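UDP-N-Acetylglucosamine 2-Epimerase (Thermus thermophilus, PDB 1V4V) probably catalyses the interconversion of UDP-N-acetylglucosamine and UDP-N-acetylmannosamine through epimerisation at C2 of the sugar. Local coordinates at residues G42-R45 with E46-R49; E68-L72 with P73-A77; T101-T104 with F105-W109; R141-D144 with V145-L149. All coordinates share one frame; numbering follows the deposited sequence.

Following the chain, the four contacts come in series, each a local turn of helix, and none nests in or crosses another. Contact 1 starts helix 45-53 after the loop from strand 34-40; contact 2 starts helix 72-89. Contact 3 opens helix 102-113 within the beta-alpha-beta unit of strands 94-98 and 118-121, and contact 4 leads helix 136-146 out toward strand 149-152. All four lie on helices that connect strands of the parallel sheet of the N-terminal domain. Contacts 1 and 2 meet lightly where Gln43 packs on Glu68. Contact 2 packs on contact 3 through Leu102, and contact 3 on contact 4 through Phe105; these three also reach the second subunit.

Contact 1 of 4, residues G42-R45 with E46-R49; sequences GQHR and EQLR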
ATOM      1  N   GLY A  42     -16.439  11.450   2.829  1.00 28.04           N
ATOM      2  CA  GLY A  42     -16.433  12.417   1.744  1.00 29.74           C
ATOM      3  C   GLY A  42     -16.851  13.848   2.043  1.00 33.08           C
ATOM      4  O   GLY A  42     -17.005  14.248   3.202  1.00 31.12           O
ATOM      5  N   GLN A  43     -17.053  14.613   0.970  1.00 33.92           N
ATOM      6  CA  GLN A  43     -17.415  16.026   1.053  1.00 38.59           C
ATOM      7  C   GLN A  43     -18.900  16.371   1.065  1.00 39.83           C
ATOM      8  O   GLN A  43     -19.273  17.463   1.483  1.00 42.84           O
ATOM      9  CB  GLN A  43     -16.781  16.790  -0.112  1.00 39.63           C
ATOM     10  CG  GLN A  43     -15.271  16.720  -0.194  1.00 43.04           C
ATOM     11  CD  GLN A  43     -14.743  17.350  -1.471  1.00 46.15           C
ATOM     12  OE1 GLN A  43     -15.079  16.916  -2.573  1.00 49.14           O
ATOM     13  NE2 GLN A  43     -13.915  18.378  -1.329  1.00 47.65           N
ATOM     14  N   HIS A  44     -19.747  15.465   0.600  1.00 41.36           N
ATOM     15  CA  HIS A  44     -21.173  15.762   0.545  1.00 42.28           C
ATOM     16  C   HIS A  44     -22.006  14.868   1.450  1.00 43.18           C
ATOM     17  O   HIS A  44     -22.630  13.912   0.993  1.00 41.92           O
ATOM     18  CB  HIS A  44     -21.649  15.649  -0.903  1.00 43.87           C
ATOM     19  CG  HIS A  44     -20.765  16.366  -1.876  1.00 45.83           C
ATOM     20  ND1 HIS A  44     -20.551  17.726  -1.823  1.00 46.71           N
ATOM     21  CD2 HIS A  44     -20.018  15.905  -2.906  1.00 45.15           C
ATOM     22  CE1 HIS A  44     -19.706  18.073  -2.779  1.00 47.14           C
ATOM     23  NE2 HIS A  44     -19.368  16.988  -3.449  1.00 47.38           N
ATOM     24  N   ARG A  45     -22.012  15.201   2.736  1.00 45.23           N
ATOM     25  CA  ARG A  45     -22.749  14.451   3.745  1.00 48.02           C
ATOM     26  C   ARG A  45     -24.217  14.246   3.390  1.00 49.91           C
ATOM     27  O   ARG A  45     -24.686  13.114   3.281  1.00 49.69           O
ATOM     28  CB  ARG A  45     -22.634  15.172   5.093  1.00 49.65           C
ATOM     29  CG  ARG A  45     -23.431  14.555   6.231  1.00 51.05           C
ATOM     30  CD  ARG A  45     -23.103  15.250   7.549  1.00 53.11           C
ATOM     31  NE  ARG A  45     -23.929  14.775   8.656  1.00 54.91           N
ATOM     32  CZ  ARG A  45     -25.213  15.081   8.819  1.00 56.13           C
ATOM     33  NH1 ARG A  45     -25.825  15.868   7.944  1.00 56.33           N
ATOM     34  NH2 ARG A  45     -25.884  14.598   9.855  1.00 57.20           N
ATOM     35  N   GLU A  46     -24.936  15.346   3.205  1.00 51.91           N
ATOM     36  CA  GLU A  46     -26.356  15.293   2.884  1.00 54.15           C
ATOM     37  C   GLU A  46     -26.629  14.530   1.590  1.00 54.20           C
ATOM     38  O   GLU A  46     -27.605  13.786   1.490  1.00 54.47           O
ATOM     39  CB  GLU A  46     -26.916  16.715   2.782  1.00 56.65           C
ATOM     40  CG  GLU A  46     -28.432  16.813   2.890  1.00 60.25           C
ATOM     41  CD  GLU A  46     -28.973  16.152   4.147  1.00 61.51           C
ATOM     42  OE1 GLU A  46     -29.087  14.908   4.165  1.00 62.69           O
ATOM     43  OE2 GLU A  46     -29.274  16.876   5.120  1.00 63.70           O
ATOM     44  N   GLN A  47     -25.757  14.710   0.604  1.00 54.58           N
ATOM     45  CA  GLN A  47     -25.908  14.043  -0.685  1.00 54.55           C
ATOM     46  C   GLN A  47     -25.778  12.527  -0.563  1.00 54.35           C
ATOM     47  O   GLN A  47     -26.593  11.779  -1.106  1.00 53.67           O
ATOM     48  CB  GLN A  47     -24.860  14.574  -1.667  1.00 56.74           C
ATOM     49  CG  GLN A  47     -24.955  13.991  -3.065  1.00 58.70           C
ATOM     50  CD  GLN A  47     -23.859  14.500  -3.980  1.00 60.32           C
ATOM     51  OE1 GLN A  47     -22.674  14.267  -3.739  1.00 60.11           O
ATOM     52  NE2 GLN A  47     -24.251  15.201  -5.038  1.00 61.44           N
ATOM     53  N   LEU A  48     -24.749  12.079   0.149  1.00 53.50           N
ATOM     54  CA  LEU A  48     -24.513  10.653   0.339  1.00 52.84           C
ATOM     55  C   LEU A  48     -25.562  10.081   1.291  1.00 52.54           C
ATOM     56  O   LEU A  48     -25.961   8.922   1.180  1.00 50.84           O
ATOM     57  CB  LEU A  48     -23.108  10.432   0.904  1.00 52.59           C
ATOM     58  CG  LEU A  48     -22.557   9.006   0.907  1.00 52.94           C
ATOM     59  CD1 LEU A  48     -22.662   8.404  -0.484  1.00 52.66           C
ATOM     60  CD2 LEU A  48     -21.109   9.030   1.370  1.00 52.69           C
ATOM     61  N   ARG A  49     -26.008  10.917   2.220  1.00 52.95           N
ATOM     62  CA  ARG A  49     -27.016  10.532   3.197  1.00 54.49           C
ATOM     63  C   ARG A  49     -28.309  10.131   2.497  1.00 54.78           C
ATOM     64  O   ARG A  49     -28.985   9.188   2.907  1.00 54.32           O
ATOM     65  CB  ARG A  49     -27.281  11.706   4.140  1.00 55.79           C
ATOM     66  CG  ARG A  49     -27.030  11.409   5.600  1.00 57.27           C
ATOM     67  CD  ARG A  49     -26.762  12.692   6.360  1.00 60.20           C
ATOM     68  NE  ARG A  49     -26.616  12.457   7.791  1.00 62.87           N
ATOM     69  CZ  ARG A  49     -27.623  12.163   8.606  1.00 64.43           C
ATOM     70  NH1 ARG A  49     -28.858  12.069   8.130  1.00 65.45           N
ATOM     71  NH2 ARG A  49     -27.394  11.955   9.896  1.00 65.62           N
TER
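Arg45 and Arg49 lie side by side, one turn apart, where helix 45-53 begins in the Rossmann-like N-terminal domain of this GT-B fold; His44 is its N-cap. Backbone bonds fix the turn, Leu48 N to His44 O at 2.9 Å and Arg49 N to Arg45 O at 2.8 Å. Along the Arg49 side chain, CB and CG skirt Arg45 O, CB at 3.1 Å. CD comes 3.7 Å from Arg45 NH1. NE sits over the centre of the Arg45 guanidinium, 3.0 Å above its plane, and at the tip Arg49 NH2 comes 3.0 Å from Arg45 NH2, two donors in a close approach of like charges, not a hydrogen bond. Arg45 runs alongside, its CG anti to the backbone N (chi1 176°) and its chain extended to NE. The two guanidinium planes differ by 33°. Glu59 bridges to Arg49 NE and forms a long, weak ion pair with Arg45 NE, which probably offsets the paired charges. A leucine in place of Arg49 would probably leave Glu59 without its salt bridge and uncover one face of the Arg45 guanidinium. At the cap, Gln47 OE1 approaches His44 CD2 obliquely at 3.2 Å, with amide and imidazole planes 75° apart.

Contact 2 of 4, residues E68-L72 with P73-A77; sequences ERQAL and PDLAA
Ala71 O, at the N-cap of helix 72-89, accepts from Leu75 N at 3.0 Å, with Asp74 N also close by at 3.1 Å. One residue on, Ala76 N donates to Leu72 O at 3.0 Å in an almost straight bond of 175°. Pro73 fits this first turn, where a residue without an N-H costs no helical bond. A water molecule ties the cap to the side chain of Asp74: it accepts from Ala71 N at 2.9 Å and donates to Asp74 OD2 at 3.2 Å. Asp74 CG stands beside its own backbone N (chi1 -62°), which turns the carboxylate back to the helix start and brings OD2 against Ala71 CB. There its charge is likely to suit the positive end of the helix dipole. The extended Gln70 side chain lays its amide across the turn, NE2 over Asp74 CB at 3.5 Å and OE1 by Leu75 CA at 3.5 Å. Amide and carboxylate planes are 24° apart. Leu72 and Leu75 pack on Leu102 of helix 102-113, while Pro73, Asp74 and Ala76 face Glu114, Pro81 and Leu80 of the second subunit, so this helix start lies between its neighbour and the dimer partner.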
ATOM      1  N   GLU A  68     -13.461  22.591  -0.582  1.00 50.68           N
ATOM      2  CA  GLU A  68     -12.536  23.097  -1.584  1.00 51.51           C
ATOM      3  C   GLU A  68     -11.517  22.058  -2.036  1.00 50.91           C
ATOM      4  O   GLU A  68     -11.165  21.145  -1.291  1.00 49.65           O
ATOM      5  CB  GLU A  68     -11.793  24.319  -1.040  1.00 52.96           C
ATOM      6  CG  GLU A  68     -11.075  24.046   0.268  1.00 55.67           C
ATOM      7  CD  GLU A  68     -10.085  25.130   0.643  1.00 57.90           C
ATOM      8  OE1 GLU A  68      -9.191  25.429  -0.177  1.00 59.49           O
ATOM      9  OE2 GLU A  68     -10.192  25.673   1.760  1.00 57.87           O
ATOM     10  N   ARG A  69     -11.052  22.218  -3.270  1.00 51.22           N
ATOM     11  CA  ARG A  69     -10.055  21.336  -3.864  1.00 51.56           C
ATOM     12  C   ARG A  69      -8.820  21.435  -2.967  1.00 49.82           C
ATOM     13  O   ARG A  69      -8.581  22.476  -2.357  1.00 50.12           O
ATOM     14  CB  ARG A  69      -9.755  21.821  -5.286  1.00 54.41           C
ATOM     15  CG  ARG A  69      -8.833  20.947  -6.112  1.00 59.07           C
ATOM     16  CD  ARG A  69      -8.819  21.412  -7.572  1.00 62.79           C
ATOM     17  NE  ARG A  69      -8.824  22.872  -7.697  1.00 65.95           N
ATOM     18  CZ  ARG A  69      -9.922  23.615  -7.817  1.00 67.21           C
ATOM     19  NH1 ARG A  69      -9.823  24.934  -7.919  1.00 67.30           N
ATOM     20  NH2 ARG A  69     -11.119  23.043  -7.853  1.00 68.19           N
ATOM     21  N   GLN A  70      -8.040  20.364  -2.882  1.00 47.20           N
ATOM     22  CA  GLN A  70      -6.869  20.363  -2.014  1.00 45.40           C
ATOM     23  C   GLN A  70      -5.748  19.454  -2.526  1.00 41.73           C
ATOM     24  O   GLN A  70      -6.010  18.403  -3.108  1.00 43.10           O
ATOM     25  CB  GLN A  70      -7.319  19.931  -0.615  1.00 45.41           C
ATOM     26  CG  GLN A  70      -6.239  19.711   0.410  1.00 47.65           C
ATOM     27  CD  GLN A  70      -6.819  19.508   1.801  1.00 49.56           C
ATOM     28  OE1 GLN A  70      -7.767  18.740   1.986  1.00 49.60           O
ATOM     29  NE2 GLN A  70      -6.249  20.193   2.786  1.00 49.48           N
ATOM     30  N   ALA A  71      -4.503  19.871  -2.309  1.00 38.88           N
ATOM     31  CA  ALA A  71      -3.338  19.095  -2.739  1.00 34.89           C
ATOM     32  C   ALA A  71      -3.376  17.726  -2.069  1.00 32.07           C
ATOM     33  O   ALA A  71      -3.748  17.609  -0.904  1.00 30.44           O
ATOM     34  CB  ALA A  71      -2.054  19.828  -2.368  1.00 34.40           C
ATOM     35  N   LEU A  72      -2.972  16.693  -2.799  1.00 28.76           N
ATOM     36  CA  LEU A  72      -3.007  15.337  -2.268  1.00 27.03           C
ATOM     37  C   LEU A  72      -2.321  15.122  -0.914  1.00 25.74           C
ATOM     38  O   LEU A  72      -2.886  14.475  -0.034  1.00 24.66           O
ATOM     39  CB  LEU A  72      -2.457  14.357  -3.310  1.00 28.87           C
ATOM     40  CG  LEU A  72      -3.277  14.343  -4.606  1.00 31.32           C
ATOM     41  CD1 LEU A  72      -2.721  13.311  -5.571  1.00 30.96           C
ATOM     42  CD2 LEU A  72      -4.736  14.026  -4.282  1.00 34.66           C
ATOM     43  N   PRO A  73      -1.096  15.649  -0.725  1.00 23.58           N
ATOM     44  CA  PRO A  73      -0.453  15.437   0.579  1.00 23.13           C
ATOM     45  C   PRO A  73      -1.256  16.052   1.733  1.00 23.66           C
ATOM     46  O   PRO A  73      -1.340  15.478   2.820  1.00 21.60           O
ATOM     47  CB  PRO A  73       0.905  16.113   0.413  1.00 24.49           C
ATOM     48  CG  PRO A  73       1.185  15.933  -1.060  1.00 24.28           C
ATOM     49  CD  PRO A  73      -0.155  16.247  -1.687  1.00 23.02           C
ATOM     50  N   ASP A  74      -1.836  17.222   1.491  1.00 23.21           N
ATOM     51  CA  ASP A  74      -2.619  17.893   2.523  1.00 25.75           C
ATOM     52  C   ASP A  74      -3.911  17.140   2.812  1.00 24.05           C
ATOM     53  O   ASP A  74      -4.328  17.041   3.967  1.00 25.23           O
ATOM     54  CB  ASP A  74      -2.916  19.332   2.107  1.00 28.69           C
ATOM     55  CG  ASP A  74      -1.651  20.153   1.931  1.00 32.07           C
ATOM     56  OD1 ASP A  74      -0.910  20.322   2.921  1.00 33.62           O
ATOM     57  OD2 ASP A  74      -1.393  20.622   0.803  1.00 35.56           O
ATOM     58  N   LEU A  75      -4.543  16.603   1.776  1.00 25.07           N
ATOM     59  CA  LEU A  75      -5.773  15.844   1.977  1.00 26.11           C
ATOM     60  C   LEU A  75      -5.498  14.619   2.839  1.00 27.18           C
ATOM     61  O   LEU A  75      -6.205  14.365   3.810  1.00 26.33           O
ATOM     62  CB  LEU A  75      -6.374  15.389   0.644  1.00 26.35           C
ATOM     63  CG  LEU A  75      -7.534  14.399   0.827  1.00 27.10           C
ATOM     64  CD1 LEU A  75      -8.697  15.109   1.518  1.00 28.00           C
ATOM     65  CD2 LEU A  75      -7.969  13.827  -0.512  1.00 26.30           C
ATOM     66  N   ALA A  76      -4.468  13.856   2.482  1.00 24.61           N
ATOM     67  CA  ALA A  76      -4.126  12.660   3.243  1.00 24.73           C
ATOM     68  C   ALA A  76      -3.857  13.004   4.706  1.00 23.98           C
ATOM     69  O   ALA A  76      -4.288  12.285   5.610  1.00 22.88           O
ATOM     70  CB  ALA A  76      -2.897  11.974   2.634  1.00 25.17           C
ATOM     71  N   ALA A  77      -3.137  14.098   4.936  1.00 22.29           N
ATOM     72  CA  ALA A  77      -2.809  14.520   6.291  1.00 23.39           C
ATOM     73  C   ALA A  77      -4.072  14.912   7.056  1.00 23.84           C
ATOM     74  O   ALA A  77      -4.160  14.707   8.264  1.00 23.63           O
ATOM     75  CB  ALA A  77      -1.839  15.692   6.250  1.00 22.46           C
TER
HETATM   76  O   HOH W   1      -3.912  22.075  -0.550  1.00 53.60           O

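Contact 3 of 4, residues T101-T104 with F105-W109; sequences TLTT and FAVAW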
ATOM      1  N   THR A 101      -9.399   5.606  -4.114  1.00 24.97           N
ATOM      2  CA  THR A 101      -9.114   7.009  -3.824  1.00 22.92           C
ATOM      3  C   THR A 101      -8.053   7.177  -2.740  1.00 21.95           C
ATOM      4  O   THR A 101      -7.752   6.245  -1.998  1.00 22.83           O
ATOM      5  CB  THR A 101     -10.370   7.776  -3.358  1.00 24.67           C
ATOM      6  OG1 THR A 101     -10.816   7.236  -2.108  1.00 23.65           O
ATOM      7  CG2 THR A 101     -11.489   7.670  -4.389  1.00 24.83           C
ATOM      8  N   LEU A 102      -7.502   8.385  -2.658  1.00 22.72           N
ATOM      9  CA  LEU A 102      -6.495   8.712  -1.654  1.00 24.55           C
ATOM     10  C   LEU A 102      -7.118   8.554  -0.258  1.00 24.76           C
ATOM     11  O   LEU A 102      -6.484   8.044   0.668  1.00 24.16           O
ATOM     12  CB  LEU A 102      -6.021  10.155  -1.856  1.00 26.66           C
ATOM     13  CG  LEU A 102      -4.829  10.653  -1.033  1.00 30.56           C
ATOM     14  CD1 LEU A 102      -3.575   9.940  -1.480  1.00 33.87           C
ATOM     15  CD2 LEU A 102      -4.661  12.152  -1.223  1.00 34.95           C
ATOM     16  N   THR A 103      -8.367   8.989  -0.116  1.00 24.21           N
ATOM     17  CA  THR A 103      -9.053   8.892   1.169  1.00 22.46           C
ATOM     18  C   THR A 103      -9.190   7.437   1.595  1.00 22.44           C
ATOM     19  O   THR A 103      -9.020   7.110   2.768  1.00 22.69           O
ATOM     20  CB  THR A 103     -10.444   9.551   1.108  1.00 23.45           C
ATOM     21  OG1 THR A 103     -10.290  10.940   0.796  1.00 24.29           O
ATOM     22  CG2 THR A 103     -11.171   9.416   2.451  1.00 24.33           C
ATOM     23  N   THR A 104      -9.490   6.557   0.646  1.00 20.44           N
ATOM     24  CA  THR A 104      -9.627   5.146   0.960  1.00 22.53           C
ATOM     25  C   THR A 104      -8.335   4.584   1.528  1.00 22.32           C
ATOM     26  O   THR A 104      -8.359   3.838   2.509  1.00 20.69           O
ATOM     27  CB  THR A 104     -10.061   4.338  -0.282  1.00 26.53           C
ATOM     28  OG1 THR A 104     -11.455   4.569  -0.521  1.00 28.31           O
ATOM     29  CG2 THR A 104      -9.826   2.848  -0.082  1.00 26.86           C
ATOM     30  N   PHE A 105      -7.198   4.935   0.931  1.00 20.25           N
ATOM     31  CA  PHE A 105      -5.942   4.430   1.471  1.00 19.79           C
ATOM     32  C   PHE A 105      -5.661   5.050   2.837  1.00 18.92           C
ATOM     33  O   PHE A 105      -5.212   4.364   3.756  1.00 19.91           O
ATOM     34  CB  PHE A 105      -4.748   4.735   0.557  1.00 19.21           C
ATOM     35  CG  PHE A 105      -3.428   4.452   1.214  1.00 17.93           C
ATOM     36  CD1 PHE A 105      -3.112   3.159   1.627  1.00 19.53           C
ATOM     37  CD2 PHE A 105      -2.550   5.487   1.523  1.00 19.91           C
ATOM     38  CE1 PHE A 105      -1.940   2.901   2.349  1.00 19.49           C
ATOM     39  CE2 PHE A 105      -1.377   5.239   2.244  1.00 21.68           C
ATOM     40  CZ  PHE A 105      -1.074   3.944   2.659  1.00 19.25           C
ATOM     41  N   ALA A 106      -5.917   6.347   2.966  1.00 20.92           N
ATOM     42  CA  ALA A 106      -5.665   7.035   4.228  1.00 22.14           C
ATOM     43  C   ALA A 106      -6.455   6.374   5.352  1.00 22.86           C
ATOM     44  O   ALA A 106      -5.951   6.225   6.466  1.00 23.04           O
ATOM     45  CB  ALA A 106      -6.035   8.510   4.112  1.00 22.10           C
ATOM     46  N   VAL A 107      -7.688   5.966   5.057  1.00 21.86           N
ATOM     47  CA  VAL A 107      -8.526   5.307   6.057  1.00 22.56           C
ATOM     48  C   VAL A 107      -7.980   3.921   6.382  1.00 22.37           C
ATOM     49  O   VAL A 107      -7.913   3.532   7.548  1.00 23.10           O
ATOM     50  CB  VAL A 107      -9.997   5.196   5.569  1.00 22.74           C
ATOM     51  CG1 VAL A 107     -10.816   4.370   6.548  1.00 24.25           C
ATOM     52  CG2 VAL A 107     -10.600   6.589   5.436  1.00 23.53           C
ATOM     53  N   ALA A 108      -7.578   3.178   5.351  1.00 20.05           N
ATOM     54  CA  ALA A 108      -7.020   1.846   5.544  1.00 18.99           C
ATOM     55  C   ALA A 108      -5.728   1.922   6.361  1.00 22.14           C
ATOM     56  O   ALA A 108      -5.467   1.063   7.213  1.00 21.06           O
ATOM     57  CB  ALA A 108      -6.741   1.189   4.196  1.00 19.97           C
ATOM     58  N   TRP A 109      -4.919   2.946   6.108  1.00 20.65           N
ATOM     59  CA  TRP A 109      -3.667   3.085   6.848  1.00 21.44           C
ATOM     60  C   TRP A 109      -3.965   3.454   8.308  1.00 22.13           C
ATOM     61  O   TRP A 109      -3.295   2.980   9.227  1.00 21.67           O
ATOM     62  CB  TRP A 109      -2.774   4.140   6.185  1.00 24.20           C
ATOM     63  CG  TRP A 109      -1.350   4.151   6.691  1.00 24.50           C
ATOM     64  CD1 TRP A 109      -0.677   3.120   7.284  1.00 26.19           C
ATOM     65  CD2 TRP A 109      -0.425   5.241   6.617  1.00 25.63           C
ATOM     66  NE1 TRP A 109       0.610   3.502   7.585  1.00 25.40           N
ATOM     67  CE2 TRP A 109       0.790   4.799   7.186  1.00 26.35           C
ATOM     68  CE3 TRP A 109      -0.505   6.550   6.126  1.00 25.88           C
ATOM     69  CZ2 TRP A 109       1.919   5.620   7.276  1.00 27.53           C
ATOM     70  CZ3 TRP A 109       0.619   7.367   6.216  1.00 28.71           C
ATOM     71  CH2 TRP A 109       1.813   6.897   6.786  1.00 27.34           C
TER
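The helix of a beta-alpha-beta unit, 102-113 between strands 94-98 and 118-121, begins here, with Thr101-Thr104 bonded turn by turn to Phe105-Ala108. Thr101 is the N-cap: its OG1 takes the hydrogen of Thr104 N at 3.1 Å, while its carbonyl O receives Phe105 N at a longer 3.3 Å. Regular i to i+4 bonds follow, from Ala106 N to Leu102 O, Val107 N to Thr103 O and Ala108 N to Thr104 O, the last at 3.0 Å. Side chains close over these carbonyls. Ala106 CB lies 3.5 Å from Leu102 O. Val107 carries CG1 anti to its backbone N (chi1 174°), leaving CG2 beside that N, where it leans back onto Thr103 O at 3.1 Å. The same methyl crosses the Thr103 side chain, CG2 to CG2 at 4.2 Å. Thr104 is buried, and its OG1 is hydrogen-bonded to His98 O at the end of strand 94-98. On another flank the Phe105 ring has Trp109 CB 3.9 Å above one face, offset toward the rim. It also packs on Leu142, Thr143 and Leu146 of helix 136-146. Across the dimer, Phe105 and Trp109 of the second subunit form edge-to-face ring pairs with Trp109 and Phe105 of this one. One threonine hydroxyl, Thr101 OG1, thus caps an N-H of the first turn, and another, Thr104 OG1, ties the helix to strand 94-98. The apolar aromatic flank, with its reciprocal T-shaped pairs, implies that burial of hydrophobic surface contributes to joining the two subunits.

Contact 4 of 4, residues R141-D144 with V145-L149; sequences RLTD and VLTDL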
ATOM      1  N   ARG A 141      -2.625  -0.280  -4.680  1.00 18.99           N
ATOM      2  CA  ARG A 141      -1.530  -1.176  -4.338  1.00 18.62           C
ATOM      3  C   ARG A 141      -1.126  -0.955  -2.876  1.00 17.85           C
ATOM      4  O   ARG A 141      -0.868  -1.915  -2.149  1.00 19.28           O
ATOM      5  CB  ARG A 141      -0.340  -0.941  -5.267  1.00 20.19           C
ATOM      6  CG  ARG A 141      -0.578  -1.472  -6.675  1.00 23.45           C
ATOM      7  CD  ARG A 141       0.606  -1.188  -7.582  1.00 26.32           C
ATOM      8  NE  ARG A 141       1.840  -1.744  -7.039  1.00 30.84           N
ATOM      9  CZ  ARG A 141       3.030  -1.614  -7.613  1.00 33.62           C
ATOM     10  NH1 ARG A 141       3.147  -0.949  -8.758  1.00 34.07           N
ATOM     11  NH2 ARG A 141       4.105  -2.130  -7.030  1.00 32.32           N
ATOM     12  N   LEU A 142      -1.088   0.308  -2.452  1.00 18.12           N
ATOM     13  CA  LEU A 142      -0.739   0.639  -1.068  1.00 17.76           C
ATOM     14  C   LEU A 142      -1.791   0.046  -0.127  1.00 20.17           C
ATOM     15  O   LEU A 142      -1.459  -0.592   0.869  1.00 18.78           O
ATOM     16  CB  LEU A 142      -0.679   2.158  -0.879  1.00 16.30           C
ATOM     17  CG  LEU A 142       0.486   2.900  -1.547  1.00 18.28           C
ATOM     18  CD1 LEU A 142       0.249   4.403  -1.453  1.00 17.22           C
ATOM     19  CD2 LEU A 142       1.816   2.517  -0.864  1.00 17.85           C
ATOM     20  N   THR A 143      -3.064   0.259  -0.453  1.00 19.02           N
ATOM     21  CA  THR A 143      -4.143  -0.273   0.369  1.00 19.97           C
ATOM     22  C   THR A 143      -4.050  -1.789   0.516  1.00 21.08           C
ATOM     23  O   THR A 143      -4.237  -2.326   1.616  1.00 22.40           O
ATOM     24  CB  THR A 143      -5.521   0.082  -0.221  1.00 20.41           C
ATOM     25  OG1 THR A 143      -5.665   1.507  -0.267  1.00 18.22           O
ATOM     26  CG2 THR A 143      -6.646  -0.503   0.647  1.00 21.17           C
ATOM     27  N   ASP A 144      -3.744  -2.485  -0.576  1.00 20.77           N
ATOM     28  CA  ASP A 144      -3.655  -3.940  -0.516  1.00 21.15           C
ATOM     29  C   ASP A 144      -2.462  -4.480   0.252  1.00 21.05           C
ATOM     30  O   ASP A 144      -2.455  -5.638   0.658  1.00 22.69           O
ATOM     31  CB  ASP A 144      -3.712  -4.541  -1.920  1.00 22.12           C
ATOM     32  CG  ASP A 144      -5.085  -4.386  -2.544  1.00 25.14           C
ATOM     33  OD1 ASP A 144      -6.058  -4.244  -1.773  1.00 26.75           O
ATOM     34  OD2 ASP A 144      -5.194  -4.407  -3.786  1.00 25.72           O
ATOM     35  N   VAL A 145      -1.444  -3.655   0.452  1.00 20.04           N
ATOM     36  CA  VAL A 145      -0.307  -4.099   1.250  1.00 19.21           C
ATOM     37  C   VAL A 145      -0.836  -4.333   2.671  1.00 20.33           C
ATOM     38  O   VAL A 145      -0.457  -5.291   3.341  1.00 23.99           O
ATOM     39  CB  VAL A 145       0.794  -3.013   1.321  1.00 18.43           C
ATOM     40  CG1 VAL A 145       1.736  -3.293   2.491  1.00 20.25           C
ATOM     41  CG2 VAL A 145       1.569  -2.975   0.021  1.00 18.51           C
ATOM     42  N   LEU A 146      -1.735  -3.452   3.102  1.00 21.16           N
ATOM     43  CA  LEU A 146      -2.303  -3.486   4.450  1.00 22.59           C
ATOM     44  C   LEU A 146      -3.534  -4.355   4.681  1.00 26.15           C
ATOM     45  O   LEU A 146      -3.933  -4.565   5.825  1.00 26.65           O
ATOM     46  CB  LEU A 146      -2.663  -2.065   4.882  1.00 22.68           C
ATOM     47  CG  LEU A 146      -1.600  -0.992   4.680  1.00 21.36           C
ATOM     48  CD1 LEU A 146      -2.158   0.339   5.145  1.00 20.01           C
ATOM     49  CD2 LEU A 146      -0.331  -1.364   5.449  1.00 19.97           C
ATOM     50  N   THR A 147      -4.136  -4.863   3.617  1.00 23.85           N
ATOM     51  CA  THR A 147      -5.358  -5.642   3.763  1.00 25.06           C
ATOM     52  C   THR A 147      -5.248  -7.053   4.323  1.00 23.94           C
ATOM     53  O   THR A 147      -4.368  -7.835   3.945  1.00 23.23           O
ATOM     54  CB  THR A 147      -6.097  -5.714   2.426  1.00 25.03           C
ATOM     55  OG1 THR A 147      -5.265  -6.364   1.463  1.00 30.93           O
ATOM     56  CG2 THR A 147      -6.432  -4.316   1.941  1.00 20.97           C
ATOM     57  N   ASP A 148      -6.170  -7.363   5.230  1.00 24.11           N
ATOM     58  CA  ASP A 148      -6.245  -8.677   5.857  1.00 25.00           C
ATOM     59  C   ASP A 148      -6.963  -9.621   4.901  1.00 26.19           C
ATOM     60  O   ASP A 148      -6.579 -10.779   4.744  1.00 27.06           O
ATOM     61  CB  ASP A 148      -7.029  -8.587   7.166  1.00 26.98           C
ATOM     62  CG  ASP A 148      -7.302  -9.950   7.776  1.00 31.89           C
ATOM     63  OD1 ASP A 148      -6.328 -10.667   8.112  1.00 28.93           O
ATOM     64  OD2 ASP A 148      -8.496 -10.300   7.909  1.00 29.68           O
ATOM     65  N   LEU A 149      -8.010  -9.114   4.258  1.00 25.66           N
ATOM     66  CA  LEU A 149      -8.779  -9.909   3.312  1.00 27.04           C
ATOM     67  C   LEU A 149      -9.140  -9.076   2.088  1.00 23.96           C
ATOM     68  O   LEU A 149      -9.707  -7.989   2.209  1.00 25.86           O
ATOM     69  CB  LEU A 149     -10.056 -10.434   3.982  1.00 28.98           C
ATOM     70  CG  LEU A 149     -10.946 -11.394   3.185  1.00 32.34           C
ATOM     71  CD1 LEU A 149     -10.109 -12.531   2.611  1.00 32.41           C
ATOM     72  CD2 LEU A 149     -12.046 -11.940   4.101  1.00 31.54           C
TER
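Thr147 folds back on Asp144 and Thr143 where helix 136-146 runs out. Its OG1 lies 3.0 Å from Asp144 O, placed there by a chi1 of 61° that sets the hydroxyl between backbone N and carbonyl carbon; the proton may instead serve Asp150 OD2, a weak partner. Thr147 N reaches Asp144 O only weakly, at 3.5 Å. The methyl CG2 presses on Thr143 O at 3.0 Å and meets Thr143 CG2 at 4.0 Å. Upstream the bonding slips toward i to i+3: Val145 N donates to Leu142 O at 3.1 Å, from well above the carbonyl plane, and weakly to Arg141 O, while Leu146 N gives a weak bond to Thr143 O. A valine in place of Thr147 would lack the hydroxyl and is likely to cost Asp144 O and Asp150 a polar neighbour. In the second shell, Lys166 NZ binds both Asp144 O and Thr147 O. Arg126 makes a salt bridge to Asp144 OD2 and His120 ND1 bonds to OD1, holding that carboxylate in place. Leu146 rests on Trp109 of helix 102-113, Thr143 and Thr147 lie against His120 of strand 118-121, and Val145 meets Arg141 of the second subunit.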